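Local coordinates for DUF1491 domain-containing protein (PDB 4GOQ) that is of unknown function and belongs to the DUF1491 family, a small single-chain protein built on a mixed beta-sheet with two helices, at residues S70-E73 / P74-D77; Y79-R82 / A83-D87. All coordinates share one frame; numbering follows the deposited sequence.

Contact 1 of 2, residues S70-E73 / P74-D77; sequences STFE and PDLD. With GOL (glycerol), chain H.
Ser70 and Asp75 meet through their side chains where the loop turns into helix 74-86. Ser70 OG donates to Asp75 OD2 at 2.7 Å and reaches its anti lone pair. The same hydroxyl oxygen accepts from Phe72 N at 3.0 Å, so it is used in both directions. A chi1 of -175° puts OG beside the Ser70 carbonyl carbon, on the side where Phe72 N and Asp75 lie. With an alanine in its place, Asp75 OD2 and Phe72 N would probably both lose their shared partner, leaving the turn freer to move. Asp75 N donates to Phe72 O, and Glu73 O accepts from both Leu76 N and Asp77 N. The packed side is that of Leu76, which is buried against Ala49 of strand 48-56. On the exposed side, Pro74 CD sits over one face of the Phe72 ring, 3.8 Å from its centroid, in a CH-pi contact, and Asp75 OD2 lies at the ring edge. Glu73 OE2 and Asp77 OD2 stand 4.2 Å apart. Lys40 forms salt bridges to both carboxylates and probably offsets their repulsion. A glycerol, probably from the crystallisation liquor, spans them, with O1 bound to Glu73 OE2 and O2 to Asp77 OD2. The arrangement is an ST turn at Ser70 leading into the first turn of a helix.

Contact 2 of 2, residues Y79-R82 / A83-D87; sequences YAER and AARID
Glu81 and Arg85 form a two-bond salt bridge one helical turn apart. Arg85 offers NE and NH2 side-on, one to each carboxylate oxygen. Arg85 NH2 reaches Glu81 OE1 at 2.7 Å on its syn lone pair. Arg85 NE reaches Glu81 OE2, also at 2.7 Å, on the syn side but somewhat out of the carboxylate plane. The two flat groups are nearly coplanar, 14° apart. Bends at Glu81 chi2 (-76°) and Arg85 chi3 (-74°) bring the two charged ends together, and the paired bonds limit rotation of both ends. The backbone acceptors are served in turn. Tyr79 O takes Ala83 N at 2.9 Å, and Ala80 O takes Ala84 N. Glu81 O receives weak bonds from Ala84 N and Arg85 N. Arg82 O accepts twice, from Ile86 N at 2.9 Å and from Arg85 N, which stands well above the carbonyl plane. Asp87 N closes on Ala83 O, and Asp87 OD1 accepts from Asp89 N beyond the helix. Among the side chains, Ile86 CD1 lies 3.5 Å from Arg82 NH1, while the extended Arg82 chain passes Arg85 NH2 with its CG. This is an i to i+4 Glu-Arg salt bridge on the last turns of an alpha-helix.

In the fold
Contact 1 and contact 2 follow in series along the chain, and their centres lie about 14 Å apart. Both use helix 74-86. Contact 1 joins the loop after strand 62-65 to the start of that helix, and contact 2 spans its later turns up to its end. A single residue separates the two contacts in sequence, and they do not otherwise touch. Both are surface contacts, 13 to 14 Å from the centre of the chain. The helix connects strand 62-65, at one edge of the five-stranded mixed sheet, with strand 91-97, which lies between strands 23-28 and 37-43. Together the contacts therefore describe the entry and the exit of this connecting helix.

Contact 1 of 2, residues S70-E73 / P74-D77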
loop_
_atom_site.group_PDB
_atom_site.type_symbol
_atom_site.label_atom_id
_atom_site.label_comp_id
_atom_site.label_asym_id
_atom_site.label_seq_id
_atom_site.Cartn_x
_atom_site.Cartn_y
_atom_site.Cartn_z
ATOM N N SER A 70 7.367 -9.387 7.737
ATOM C CA SER A 70 7.777 -9.391 9.129
ATOM C C SER A 70 6.580 -9.220 10.053
ATOM O O SER A 70 5.723 -8.376 9.799
ATOM C CB SER A 70 8.797 -8.278 9.385
ATOM O OG SER A 70 9.291 -8.343 10.715
ATOM N N THR A 71 6.578 -9.939 11.175
ATOM C CA THR A 71 5.559 -9.748 12.216
ATOM C C THR A 71 5.956 -8.544 13.107
ATOM O O THR A 71 5.172 -8.128 13.969
ATOM C CB THR A 71 5.370 -11.010 13.076
ATOM O OG1 THR A 71 6.617 -11.371 13.659
ATOM C CG2 THR A 71 4.756 -12.172 12.291
ATOM N N PHE A 72 7.169 -7.986 12.876
ATOM C CA PHE A 72 7.707 -6.831 13.622
ATOM C C PHE A 72 7.551 -5.591 12.760
ATOM O O PHE A 72 8.309 -5.373 11.809
ATOM C CB PHE A 72 9.163 -7.088 14.029
ATOM C CG PHE A 72 9.635 -6.155 15.120
ATOM C CD1 PHE A 72 9.111 -6.238 16.405
ATOM C CD2 PHE A 72 10.584 -5.176 14.855
ATOM C CE1 PHE A 72 9.552 -5.370 17.415
ATOM C CE2 PHE A 72 11.029 -4.310 15.867
ATOM C CZ PHE A 72 10.485 -4.388 17.126
ATOM N N GLU A 73 6.480 -4.821 13.029
ATOM C CA GLU A 73 6.050 -3.675 12.222
ATOM C C GLU A 73 7.182 -2.646 11.926
ATOM O O GLU A 73 7.266 -2.174 10.780
ATOM C CB GLU A 73 4.860 -2.981 12.872
ATOM C CG GLU A 73 4.122 -2.096 11.887
ATOM C CD GLU A 73 2.968 -1.333 12.496
ATOM O OE1 GLU A 73 2.134 -1.946 13.200
ATOM O OE2 GLU A 73 2.903 -0.109 12.266
ATOM N N PRO A 74 8.095 -2.318 12.872
ATOM C CA PRO A 74 9.153 -1.346 12.528
ATOM C C PRO A 74 10.001 -1.744 11.309
ATOM O O PRO A 74 10.524 -0.847 10.663
ATOM C CB PRO A 74 9.981 -1.277 13.801
ATOM C CG PRO A 74 8.966 -1.495 14.884
ATOM C CD PRO A 74 8.122 -2.620 14.318
ATOM N N ASP A 75 10.122 -3.058 10.980
ATOM C CA ASP A 75 10.793 -3.494 9.740
ATOM C C ASP A 75 10.057 -2.973 8.482
ATOM O O ASP A 75 10.678 -2.699 7.449
ATOM C CB ASP A 75 10.874 -5.028 9.672
ATOM C CG ASP A 75 11.761 -5.649 10.720
ATOM O OD1 ASP A 75 12.850 -5.050 11.028
ATOM O OD2 ASP A 75 11.371 -6.714 11.264
ATOM N N LEU A 76 8.730 -2.866 8.557
ATOM C CA LEU A 76 7.929 -2.363 7.416
ATOM C C LEU A 76 8.113 -0.856 7.300
ATOM O O LEU A 76 8.281 -0.355 6.195
ATOM C CB LEU A 76 6.441 -2.730 7.527
ATOM C CG LEU A 76 6.126 -4.215 7.854
ATOM C CD1 LEU A 76 4.623 -4.448 7.815
ATOM C CD2 LEU A 76 6.825 -5.173 6.883
ATOM N N ASP A 77 8.223 -0.163 8.451
ATOM C CA ASP A 77 8.477 1.282 8.487
ATOM C C ASP A 77 9.888 1.554 7.982
ATOM O O ASP A 77 10.062 2.475 7.195
ATOM C CB ASP A 77 8.248 1.837 9.914
ATOM C CG ASP A 77 6.762 1.855 10.318
ATOM O OD1 ASP A 77 5.894 1.714 9.420
ATOM O OD2 ASP A 77 6.482 1.939 11.520
HETATM C C1 GOL H . 2.709 2.836 13.355
HETATM O O1 GOL H . 2.198 1.710 14.065
HETATM C C2 GOL H . 4.139 3.131 13.738
HETATM O O2 GOL H . 4.796 3.820 12.673
HETATM C C3 GOL H . 4.175 3.970 14.994
HETATM O O3 GOL H . 5.455 3.893 15.602
#

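Contact 2 of 2, residues Y79-R82 / A83-D87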
loop_
_atom_site.group_PDB
_atom_site.type_symbol
_atom_site.label_atom_id
_atom_site.label_comp_id
_atom_site.label_asym_id
_atom_site.label_seq_id
_atom_site.Cartn_x
_atom_site.Cartn_y
_atom_site.Cartn_z
ATOM N N TYR A 79 11.560 -0.295 5.814
ATOM C CA TYR A 79 11.438 -0.543 4.374
ATOM C C TYR A 79 10.818 0.672 3.658
ATOM O O TYR A 79 11.340 1.084 2.623
ATOM C CB TYR A 79 10.638 -1.822 4.046
ATOM C CG TYR A 79 10.716 -2.155 2.568
ATOM C CD1 TYR A 79 9.840 -1.570 1.651
ATOM C CD2 TYR A 79 11.682 -3.032 2.081
ATOM C CE1 TYR A 79 9.938 -1.835 0.286
ATOM C CE2 TYR A 79 11.766 -3.332 0.720
ATOM C CZ TYR A 79 10.925 -2.694 -0.177
ATOM O OH TYR A 79 11.018 -2.987 -1.518
ATOM N N ALA A 80 9.746 1.244 4.213
ATOM C CA ALA A 80 9.044 2.413 3.612
ATOM C C ALA A 80 9.974 3.637 3.530
ATOM O O ALA A 80 9.977 4.344 2.514
ATOM C CB ALA A 80 7.790 2.759 4.435
ATOM N N GLU A 81 10.746 3.894 4.601
ATOM C CA GLU A 81 11.676 5.013 4.617
ATOM C C GLU A 81 12.732 4.811 3.510
ATOM O O GLU A 81 13.056 5.761 2.795
ATOM C CB GLU A 81 12.334 5.153 6.013
ATOM C CG GLU A 81 13.282 6.353 6.139
ATOM C CD GLU A 81 14.655 6.249 5.482
ATOM O OE1 GLU A 81 15.228 5.139 5.422
ATOM O OE2 GLU A 81 15.138 7.281 4.975
ATOM N N ARG A 82 13.283 3.592 3.403
ATOM C CA ARG A 82 14.304 3.307 2.399
ATOM C C ARG A 82 13.717 3.450 0.977
ATOM O O ARG A 82 14.358 4.041 0.089
ATOM C CB ARG A 82 14.905 1.906 2.609
ATOM C CG ARG A 82 16.213 1.705 1.850
ATOM C CD ARG A 82 16.783 0.311 2.076
ATOM N NE ARG A 82 18.126 0.162 1.507
ATOM C CZ ARG A 82 18.402 -0.472 0.370
ATOM N NH1 ARG A 82 17.431 -1.040 -0.336
ATOM N NH2 ARG A 82 19.652 -0.547 -0.068
ATOM N N ALA A 83 12.480 2.968 0.796
ATOM C CA ALA A 83 11.773 3.030 -0.492
ATOM C C ALA A 83 11.584 4.471 -0.980
ATOM O O ALA A 83 11.679 4.723 -2.195
ATOM C CB ALA A 83 10.432 2.349 -0.372
ATOM N N ALA A 84 11.353 5.423 -0.037
ATOM C CA ALA A 84 11.169 6.833 -0.386
ATOM C C ALA A 84 12.503 7.497 -0.726
ATOM O O ALA A 84 12.494 8.513 -1.413
ATOM C CB ALA A 84 10.476 7.577 0.740
ATOM N N ARG A 85 13.649 6.925 -0.283
ATOM C CA ARG A 85 14.970 7.430 -0.689
ATOM C C ARG A 85 15.317 6.882 -2.067
ATOM O O ARG A 85 15.854 7.599 -2.898
ATOM C CB ARG A 85 16.076 7.063 0.312
ATOM C CG ARG A 85 16.196 8.045 1.429
ATOM C CD ARG A 85 17.353 7.655 2.324
ATOM N NE ARG A 85 17.021 6.487 3.143
ATOM C CZ ARG A 85 17.718 5.358 3.179
ATOM N NH1 ARG A 85 18.808 5.219 2.436
ATOM N NH2 ARG A 85 17.345 4.367 3.975
ATOM N N ILE A 86 15.020 5.605 -2.291
ATOM C CA ILE A 86 15.228 4.917 -3.571
ATOM C C ILE A 86 14.374 5.617 -4.647
ATOM O O ILE A 86 14.876 5.945 -5.728
ATOM C CB ILE A 86 14.849 3.413 -3.401
ATOM C CG1 ILE A 86 15.910 2.671 -2.537
ATOM C CG2 ILE A 86 14.629 2.719 -4.764
ATOM C CD1 ILE A 86 15.352 1.347 -1.894
ATOM N N ASP A 87 13.111 5.913 -4.289
ATOM C CA ASP A 87 12.151 6.555 -5.159
ATOM C C ASP A 87 11.460 7.753 -4.465
ATOM O O ASP A 87 10.386 7.583 -3.884
ATOM C CB ASP A 87 11.114 5.522 -5.625
ATOM C CG ASP A 87 10.097 6.050 -6.620
ATOM O OD1 ASP A 87 10.254 7.217 -7.080
ATOM O OD2 ASP A 87 9.168 5.297 -6.963
#